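Local coordinates for protein phytase (Debaryomyces castellii, PDB 2GFI) that hydrolyses phytate (inositol hexakisphosphate) as a 3-phytase of the histidine acid phosphatase family, releasing phosphate, at residues K82-Y87 against N254-Y258; G99-F103 against P270-I274. One frame throughout, in Å; residues are numbered along the deposited sequence.

Interaction 1: K82-Y87 against N254-Y258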
loop_
_atom_site.group_PDB
_atom_site.type_symbol
_atom_site.label_atom_id
_atom_site.label_comp_id
_atom_site.label_asym_id
_atom_site.label_seq_id
_atom_site.Cartn_x
_atom_site.Cartn_y
_atom_site.Cartn_z
ATOM N N LYS A 82 -18.996 25.127 19.496
ATOM C CA LYS A 82 -19.854 23.982 19.744
ATOM C C LYS A 82 -19.042 22.781 20.204
ATOM O O LYS A 82 -19.482 22.050 21.102
ATOM C CB LYS A 82 -20.697 23.614 18.507
ATOM C CG LYS A 82 -21.840 24.578 18.259
ATOM C CD LYS A 82 -22.323 24.469 16.807
ATOM C CE LYS A 82 -23.517 25.348 16.530
ATOM N NZ LYS A 82 -24.596 25.103 17.542
ATOM N N TYR A 83 -17.878 22.561 19.591
ATOM C CA TYR A 83 -17.011 21.430 19.975
ATOM C C TYR A 83 -16.517 21.631 21.408
ATOM O O TYR A 83 -16.459 20.690 22.198
ATOM C CB TYR A 83 -15.823 21.207 19.001
ATOM C CG TYR A 83 -16.197 21.041 17.541
ATOM C CD1 TYR A 83 -17.427 20.483 17.168
ATOM C CD2 TYR A 83 -15.317 21.438 16.522
ATOM C CE1 TYR A 83 -17.772 20.331 15.827
ATOM C CE2 TYR A 83 -15.661 21.288 15.171
ATOM C CZ TYR A 83 -16.883 20.728 14.843
ATOM O OH TYR A 83 -17.264 20.592 13.522
ATOM N N LYS A 84 -16.155 22.865 21.731
ATOM C CA LYS A 84 -15.690 23.199 23.086
ATOM C C LYS A 84 -16.794 22.933 24.137
ATOM O O LYS A 84 -16.531 22.317 25.184
ATOM C CB LYS A 84 -15.181 24.639 23.133
ATOM C CG LYS A 84 -14.515 25.028 24.454
ATOM C CD LYS A 84 -13.714 23.873 24.991
ATOM C CE LYS A 84 -12.650 24.321 26.011
ATOM N NZ LYS A 84 -13.211 24.949 27.214
ATOM N N ALA A 85 -18.009 23.392 23.852
ATOM C CA ALA A 85 -19.196 23.066 24.659
ATOM C C ALA A 85 -19.447 21.549 24.850
ATOM O O ALA A 85 -19.743 21.097 25.961
ATOM C CB ALA A 85 -20.461 23.788 24.109
ATOM N N VAL A 86 -19.320 20.759 23.788
ATOM C CA VAL A 86 -19.461 19.313 23.932
ATOM C C VAL A 86 -18.328 18.771 24.770
ATOM O O VAL A 86 -18.554 17.949 25.653
ATOM C CB VAL A 86 -19.558 18.542 22.574
ATOM C CG1 VAL A 86 -19.849 17.034 22.835
ATOM C CG2 VAL A 86 -20.695 19.091 21.733
ATOM N N TYR A 87 -17.104 19.218 24.503
ATOM C CA TYR A 87 -15.962 18.770 25.267
ATOM C C TYR A 87 -16.201 19.000 26.771
ATOM O O TYR A 87 -15.880 18.140 27.593
ATOM C CB TYR A 87 -14.701 19.517 24.812
ATOM C CG TYR A 87 -13.475 19.261 25.688
ATOM C CD1 TYR A 87 -12.619 18.172 25.442
ATOM C CD2 TYR A 87 -13.158 20.135 26.744
ATOM C CE1 TYR A 87 -11.477 17.949 26.242
ATOM C CE2 TYR A 87 -12.045 19.940 27.532
ATOM C CZ TYR A 87 -11.217 18.840 27.282
ATOM O OH TYR A 87 -10.133 18.670 28.082
ATOM N N ASN A 254 -22.325 16.656 16.483
ATOM C CA ASN A 254 -21.168 17.533 16.460
ATOM C C ASN A 254 -19.855 16.811 16.678
ATOM O O ASN A 254 -18.779 17.300 16.353
ATOM C CB ASN A 254 -21.366 18.627 17.515
ATOM C CG ASN A 254 -22.321 19.691 17.043
ATOM O OD1 ASN A 254 -23.070 20.289 17.826
ATOM N ND2 ASN A 254 -22.313 19.928 15.747
ATOM N N LEU A 255 -19.928 15.600 17.179
ATOM C CA LEU A 255 -18.713 14.888 17.462
ATOM C C LEU A 255 -18.112 14.348 16.166
ATOM O O LEU A 255 -16.917 14.058 16.106
ATOM C CB LEU A 255 -18.968 13.795 18.500
ATOM C CG LEU A 255 -19.234 14.237 19.922
ATOM C CD1 LEU A 255 -19.437 12.976 20.849
ATOM C CD2 LEU A 255 -18.081 15.097 20.383
ATOM N N PHE A 256 -18.944 14.223 15.131
ATOM C CA PHE A 256 -18.422 13.931 13.771
ATOM C C PHE A 256 -17.523 15.016 13.263
ATOM O O PHE A 256 -16.414 14.713 12.833
ATOM C CB PHE A 256 -19.523 13.677 12.735
ATOM C CG PHE A 256 -20.246 12.416 12.945
ATOM C CD1 PHE A 256 -19.721 11.218 12.471
ATOM C CD2 PHE A 256 -21.467 12.410 13.630
ATOM C CE1 PHE A 256 -20.426 10.015 12.672
ATOM C CE2 PHE A 256 -22.168 11.245 13.833
ATOM C CZ PHE A 256 -21.650 10.033 13.350
ATOM N N GLY A 257 -17.975 16.271 13.327
ATOM C CA GLY A 257 -17.112 17.407 12.969
ATOM C C GLY A 257 -15.900 17.491 13.902
ATOM O O GLY A 257 -14.767 17.780 13.486
ATOM N N TYR A 258 -16.123 17.238 15.177
ATOM C CA TYR A 258 -15.052 17.270 16.148
ATOM C C TYR A 258 -13.961 16.281 15.702
ATOM O O TYR A 258 -12.782 16.620 15.662
ATOM C CB TYR A 258 -15.664 16.882 17.510
ATOM C CG TYR A 258 -14.781 17.091 18.713
ATOM C CD1 TYR A 258 -15.189 17.936 19.768
ATOM C CD2 TYR A 258 -13.545 16.429 18.831
ATOM C CE1 TYR A 258 -14.400 18.112 20.894
ATOM C CE2 TYR A 258 -12.763 16.596 19.945
ATOM C CZ TYR A 258 -13.190 17.440 20.978
ATOM O OH TYR A 258 -12.375 17.619 22.082
HETATM O O HOH W 1 -25.132 22.080 16.635
#
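Y83 lays its ring against the backbone of the turn N254-Y258, where helix 82-87 crosses helix 254-258 at 108° with the local axes 9.8 Å apart. The ring packs on backbone. Over one face, toward the ring's margin, stands the backbone N of Y258, whose hydrogen bond goes to N254 O within its own helix, while Y83 CE1 comes to 3.2 Å from N254 O. The phenol oxygen reaches G257, with Y83 OH 3.2 Å from G257 CA; G257 has no side chain, so the phenol end lies close on the helix backbone.

Between the two tyrosines Y83 and Y258 the rings meet obliquely, planes at 59°, and the side chains run past each other in opposite directions. With its CG anti to the backbone N (chi1 -169°), Y258 reaches along helix 82-87, so that Y258 CD1 packs on Y83 CB at 3.4 Å and Y258 OH ends 3.4 Å from Y87 CD1. V86 and L255, both branched and apolar, pack beside this pair, V86 CG1 3.6 Å from L255 CD2.

The polar part lies at the more exposed margin, where a single water links the helices. It donates to N254 OD1 and accepts from K82 NZ, 3.2 Å from the water oxygen. An amide and a flexible lysine suit this border, since both can turn polar ends to water while K82 CB still flanks N254.

The contact joins helix 77-91 to helix 249-266. Loop residues P75 and Y110 adjoin Y83, F111 meets Y258 edge-to-face, and the carbonyl of Y108 takes a hydrogen bond from Y87 OH. Away from this interface, F256 stacks on F275 and Y283, the latter in helix 277-295, and touches helix 229-241.

Interaction 2: G99-F103 against P270-I274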
loop_
_atom_site.group_PDB
_atom_site.type_symbol
_atom_site.label_atom_id
_atom_site.label_comp_id
_atom_site.label_asym_id
_atom_site.label_seq_id
_atom_site.Cartn_x
_atom_site.Cartn_y
_atom_site.Cartn_z
ATOM N N GLY A 99 -15.600 2.122 27.752
ATOM C CA GLY A 99 -15.922 1.895 26.355
ATOM C C GLY A 99 -15.225 2.843 25.384
ATOM O O GLY A 99 -14.073 3.235 25.577
ATOM N N GLU A 100 -15.927 3.193 24.315
ATOM C CA GLU A 100 -15.384 4.069 23.277
ATOM C C GLU A 100 -14.977 5.417 23.798
ATOM O O GLU A 100 -14.139 6.059 23.203
ATOM C CB GLU A 100 -16.412 4.363 22.181
ATOM C CG GLU A 100 -17.127 3.172 21.628
ATOM C CD GLU A 100 -18.562 3.166 22.071
ATOM O OE1 GLU A 100 -18.861 2.950 23.304
ATOM O OE2 GLU A 100 -19.375 3.408 21.166
ATOM N N LEU A 101 -15.620 5.881 24.869
ATOM C CA LEU A 101 -15.341 7.230 25.381
ATOM C C LEU A 101 -14.236 7.267 26.432
ATOM O O LEU A 101 -13.930 8.334 26.965
ATOM C CB LEU A 101 -16.618 7.883 25.905
ATOM C CG LEU A 101 -17.754 8.101 24.896
ATOM C CD1 LEU A 101 -18.895 8.818 25.578
ATOM C CD2 LEU A 101 -17.262 8.886 23.685
ATOM N N ALA A 102 -13.598 6.128 26.699
ATOM C CA ALA A 102 -12.575 6.067 27.775
ATOM C C ALA A 102 -11.406 7.027 27.608
ATOM O O ALA A 102 -10.826 7.486 28.596
ATOM C CB ALA A 102 -12.048 4.631 27.980
ATOM N N PHE A 103 -11.025 7.308 26.365
ATOM C CA PHE A 103 -9.888 8.198 26.124
ATOM C C PHE A 103 -10.125 9.568 26.784
ATOM O O PHE A 103 -9.171 10.331 26.982
ATOM C CB PHE A 103 -9.651 8.377 24.616
ATOM C CG PHE A 103 -10.803 9.064 23.904
ATOM C CD1 PHE A 103 -10.828 10.452 23.766
ATOM C CD2 PHE A 103 -11.867 8.322 23.382
ATOM C CE1 PHE A 103 -11.890 11.085 23.118
ATOM C CE2 PHE A 103 -12.944 8.957 22.756
ATOM C CZ PHE A 103 -12.936 10.332 22.590
ATOM N N PRO A 270 -9.050 10.485 18.674
ATOM C CA PRO A 270 -9.778 9.473 19.424
ATOM C C PRO A 270 -11.280 9.600 19.211
ATOM O O PRO A 270 -11.980 8.637 19.301
ATOM C CB PRO A 270 -9.418 9.788 20.881
ATOM C CG PRO A 270 -8.903 11.149 20.870
ATOM C CD PRO A 270 -8.208 11.337 19.546
ATOM N N MET A 271 -11.760 10.777 18.875
ATOM C CA MET A 271 -13.185 11.016 18.748
ATOM C C MET A 271 -13.716 10.331 17.493
ATOM O O MET A 271 -14.904 9.952 17.430
ATOM C CB MET A 271 -13.414 12.534 18.707
ATOM C CG MET A 271 -14.811 12.957 18.944
ATOM S SD MET A 271 -15.396 12.568 20.583
ATOM C CE MET A 271 -14.703 13.920 21.576
ATOM N N CYS A 272 -12.824 10.156 16.502
ATOM C CA CYS A 272 -13.143 9.363 15.300
ATOM C C CYS A 272 -13.422 7.898 15.631
ATOM O O CYS A 272 -14.060 7.188 14.812
ATOM C CB CYS A 272 -12.021 9.405 14.276
ATOM S SG CYS A 272 -11.834 11.034 13.571
ATOM N N ASP A 273 -12.946 7.453 16.796
ATOM C CA ASP A 273 -13.102 6.020 17.146
ATOM C C ASP A 273 -14.406 5.634 17.755
ATOM O O ASP A 273 -14.605 4.473 18.046
ATOM C CB ASP A 273 -12.021 5.593 18.098
ATOM C CG ASP A 273 -10.695 5.875 17.561
ATOM O OD1 ASP A 273 -10.565 5.886 16.303
ATOM O OD2 ASP A 273 -9.733 6.114 18.294
ATOM N N ILE A 274 -15.293 6.592 17.954
ATOM C CA ILE A 274 -16.512 6.306 18.738
ATOM C C ILE A 274 -17.682 5.927 17.843
ATOM O O ILE A 274 -18.741 5.538 18.323
ATOM C CB ILE A 274 -16.860 7.524 19.622
ATOM C CG1 ILE A 274 -17.397 8.671 18.766
ATOM C CG2 ILE A 274 -15.638 7.932 20.472
ATOM C CD1 ILE A 274 -17.965 9.850 19.591
#
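F103 receives P270 over one face of its ring in a CH-pi contact: P270 CB stands 3.4 Å from the ring centroid, 18° off the normal. The proline suits this place because its compact, rigid ring presents C-H groups to the pi face. A chi1 of 64° sets F103 CG between its own backbone N and carbonyl carbon, so the two side chains cross at about a right angle.

At the ring's edge comes a Met-aromatic contact, M271 SD lying near the ring plane and 3.9 Å from F103 CZ. The bends at chi2 and chi3 fold the thioether back toward the ring, although M271 leaves its backbone pointing away from 99-103.

The aliphatic packing gathers on one methyl: I274 CG2 touches F103 CE2 at 3.7 Å and L101 CD2 at the same distance, and also lies against E100 CB. Beyond it the E100 carboxylate meets no donor of 270-274; R237 of helix 229-241 forms a salt bridge with E100 OE2 and also donates to the carbonyl of I274.

The two segments are thus joined by dispersion with CH-pi and sulfur-aromatic contributions, while the E100 charge is probably balanced by R237, which holds E100 of one segment and the carbonyl of I274 of the other, a chemistry consistent with a partly buried seam between loops.

In the fold
Interaction 1 is the more buried of the two and packs regular helices, 77-91 on 249-266; interaction 2 is partly buried and joins the loops that follow those same helices. Their centres lie 13 Å apart and they touch through apolar side chains: L255 with I274 and M271, Y258 with the methyl of M271. The helical contact relies on tyrosine laid on backbone, with a bridging water at its margin, whereas the loop contact uses proline and sulfur around a phenylalanine, with R237, from outside both segments, at its border. Interaction 2 also borders a second subunit, where A102 packs on A102 of the second subunit; no other chain of the assembly touches interaction 1.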